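PDB 2QEE: BH0493 protein from Bacillus halodurans C-125, which probably acts as a zinc-binding enzyme of the amidohydrolase superfamily, perhaps a uronate isomerase. Local coordinates for the interface of chains A and B. Residues are numbered along the deposited sequence; one frame, centred on the assembly and turned at random. Chains: chain A/B, BH0493 protein.

The interface of chains A and B. Residues chain A 349-350, 400-401, 404, 409; chain B 60, 87-89, 91.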
loop_
_atom_site.group_PDB
_atom_site.type_symbol
_atom_site.label_atom_id
_atom_site.label_comp_id
_atom_site.label_asym_id
_atom_site.label_seq_id
_atom_site.Cartn_x
_atom_site.Cartn_y
_atom_site.Cartn_z
ATOM N N THR A 349 -2.499 5.599 -21.172
ATOM C CA THR A 349 -2.069 7.000 -21.045
ATOM C C THR A 349 -3.244 7.942 -20.708
ATOM O O THR A 349 -3.117 9.179 -20.870
ATOM C CB THR A 349 -1.328 7.474 -22.295
ATOM O OG1 THR A 349 -2.213 7.276 -23.408
ATOM C CG2 THR A 349 -0.010 6.640 -22.525
ATOM N N SER A 350 -4.375 7.385 -20.292
ATOM C CA SER A 350 -5.595 8.194 -20.066
ATOM C C SER A 350 -5.678 8.835 -18.659
ATOM O O SER A 350 -6.727 8.821 -18.010
ATOM C CB SER A 350 -6.898 7.409 -20.436
ATOM O OG SER A 350 -7.137 6.301 -19.568
ATOM N N ARG A 400 4.155 11.846 -28.832
ATOM C CA ARG A 400 2.736 12.029 -28.729
ATOM C C ARG A 400 2.275 11.625 -27.320
ATOM O O ARG A 400 1.494 12.341 -26.688
ATOM C CB ARG A 400 2.049 11.108 -29.758
ATOM C CG ARG A 400 0.509 11.113 -29.687
ATOM C CD ARG A 400 -0.045 9.918 -30.444
ATOM N NE ARG A 400 0.476 8.666 -29.877
ATOM C CZ ARG A 400 0.401 7.482 -30.462
ATOM N NH1 ARG A 400 -0.176 7.391 -31.658
ATOM N NH2 ARG A 400 0.920 6.403 -29.865
ATOM N N ASP A 401 2.673 10.441 -26.871
ATOM C CA ASP A 401 2.109 9.917 -25.601
ATOM C C ASP A 401 2.571 10.862 -24.466
ATOM O O ASP A 401 1.823 11.175 -23.527
ATOM C CB ASP A 401 2.606 8.475 -25.285
ATOM C CG ASP A 401 2.198 7.423 -26.342
ATOM O OD1 ASP A 401 1.175 7.586 -27.057
ATOM O OD2 ASP A 401 2.944 6.425 -26.416
ATOM N N ASP A 404 0.492 13.913 -24.413
ATOM C CA ASP A 404 -0.813 13.625 -23.790
ATOM C C ASP A 404 -0.667 13.752 -22.265
ATOM O O ASP A 404 -1.399 14.478 -21.622
ATOM C CB ASP A 404 -1.297 12.225 -24.167
ATOM C CG ASP A 404 -1.758 12.172 -25.635
ATOM O OD1 ASP A 404 -2.115 13.258 -26.197
ATOM O OD2 ASP A 404 -1.738 11.085 -26.232
ATOM N N ASN A 409 -3.718 15.861 -22.345
ATOM C CA ASN A 409 -4.866 15.247 -21.705
ATOM C C ASN A 409 -5.654 16.244 -20.887
ATOM O O ASN A 409 -6.877 16.168 -20.836
ATOM C CB ASN A 409 -4.495 14.044 -20.808
ATOM C CG ASN A 409 -4.048 12.847 -21.611
ATOM O OD1 ASN A 409 -4.252 12.789 -22.851
ATOM N ND2 ASN A 409 -3.446 11.852 -20.907
ATOM N N TRP B 60 -11.460 6.961 -23.804
ATOM C CA TRP B 60 -10.913 7.724 -24.940
ATOM C C TRP B 60 -11.892 8.065 -26.071
ATOM O O TRP B 60 -11.814 9.155 -26.637
ATOM C CB TRP B 60 -9.766 6.985 -25.596
ATOM C CG TRP B 60 -8.421 7.022 -24.899
ATOM C CD1 TRP B 60 -7.749 5.938 -24.338
ATOM C CD2 TRP B 60 -7.586 8.156 -24.692
ATOM N NE1 TRP B 60 -6.551 6.345 -23.851
ATOM C CE2 TRP B 60 -6.394 7.690 -24.054
ATOM C CE3 TRP B 60 -7.697 9.513 -25.010
ATOM C CZ2 TRP B 60 -5.354 8.554 -23.682
ATOM C CZ3 TRP B 60 -6.621 10.383 -24.668
ATOM C CH2 TRP B 60 -5.491 9.895 -23.998
ATOM N N LYS B 87 -3.874 5.178 -31.915
ATOM C CA LYS B 87 -3.944 6.592 -31.531
ATOM C C LYS B 87 -3.170 6.900 -30.231
ATOM O O LYS B 87 -2.816 8.056 -29.983
ATOM C CB LYS B 87 -5.411 6.958 -31.313
ATOM C CG LYS B 87 -6.237 7.100 -32.620
ATOM C CD LYS B 87 -7.546 7.808 -32.316
ATOM C CE LYS B 87 -8.430 7.987 -33.517
ATOM N NZ LYS B 87 -9.745 8.498 -32.982
ATOM N N ARG B 88 -3.017 5.869 -29.384
ATOM C CA ARG B 88 -2.112 5.892 -28.207
ATOM C C ARG B 88 -1.335 4.578 -28.167
ATOM O O ARG B 88 -1.819 3.557 -28.665
ATOM C CB ARG B 88 -2.907 6.025 -26.915
ATOM C CG ARG B 88 -3.705 7.294 -26.821
ATOM C CD ARG B 88 -5.156 7.038 -27.324
ATOM N NE ARG B 88 -5.853 8.300 -27.660
ATOM C CZ ARG B 88 -7.083 8.332 -28.208
ATOM N NH1 ARG B 88 -7.728 7.203 -28.499
ATOM N NH2 ARG B 88 -7.652 9.501 -28.473
ATOM N N SER B 89 -0.144 4.602 -27.568
ATOM C CA SER B 89 0.628 3.328 -27.432
ATOM C C SER B 89 -0.087 2.391 -26.481
ATOM O O SER B 89 -0.531 2.824 -25.422
ATOM C CB SER B 89 2.074 3.536 -26.988
ATOM O OG SER B 89 2.818 4.333 -27.907
ATOM N N VAL B 91 0.223 0.563 -23.950
ATOM C CA VAL B 91 1.126 0.314 -22.815
ATOM C C VAL B 91 0.408 -0.252 -21.609
ATOM O O VAL B 91 1.073 -0.743 -20.707
ATOM C CB VAL B 91 1.869 1.618 -22.369
ATOM C CG1 VAL B 91 2.933 2.098 -23.386
ATOM C CG2 VAL B 91 0.844 2.712 -22.064
HETATM O O HOH W 1 -4.445 4.431 -23.174
HETATM O O HOH W 2 -4.588 10.942 -27.685
#
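A:Asp401 swings its CG anti to the carbonyl carbon (chi1 -62°) and B:Ser89 places OG likewise beside its own backbone N, so that carboxylate and hydroxyl meet tip to tip across the chain boundary. B:Ser89 OG donates to the syn lone pair of A:Asp401 OD2 at 2.6 Å, and the serine backbone N adds a weak bond to OD1. Its neighbour in helix 395-414, A:Arg400, grips the same carboxylate side-on: NE and NH2 both reach A:Asp401 OD1 from one face of its plane, NH2 forming a salt bridge at 3.1 Å. A bend at chi3 (59°) turns the guanidinium toward its neighbour, while B:Lys87 O lies over one face toward the rim, without a hydrogen bond. An alanine in place of A:Arg400 would probably leave A:Asp401 without its cationic mate, free to turn away from B:Ser89, and uncover the B:Lys87 carbonyl.

Further along, the indole of B:Trp60 is sandwiched: B:Arg88 NE from its own chain sits over the ring centre, and A:Ser350 CB packs on the opposite face, 3.6 Å from B:Trp60 NE1. A:Thr349 crosses the indole at about a right angle, OG1 3.4 Å from B:Trp60 CZ2, and its CG2 meets B:Val91 CG2. The benzo rim runs into A:Asn409, whose OD1 stands 3.4 Å from B:Trp60 CH2 with amide and ring planes 63° apart. A:Asn409 ND2 donates to A:Thr349 O at 2.7 Å. Water 1, in the indole plane, links B:Trp60 NE1 to A:Thr349 N, and water 2 joins B:Arg88 NE to A:Asp404 OD2. Together these contacts join helix 395-414 and the 349-350 loop to two loop stretches of chain B, and may help hold the deposited three-copy assembly together.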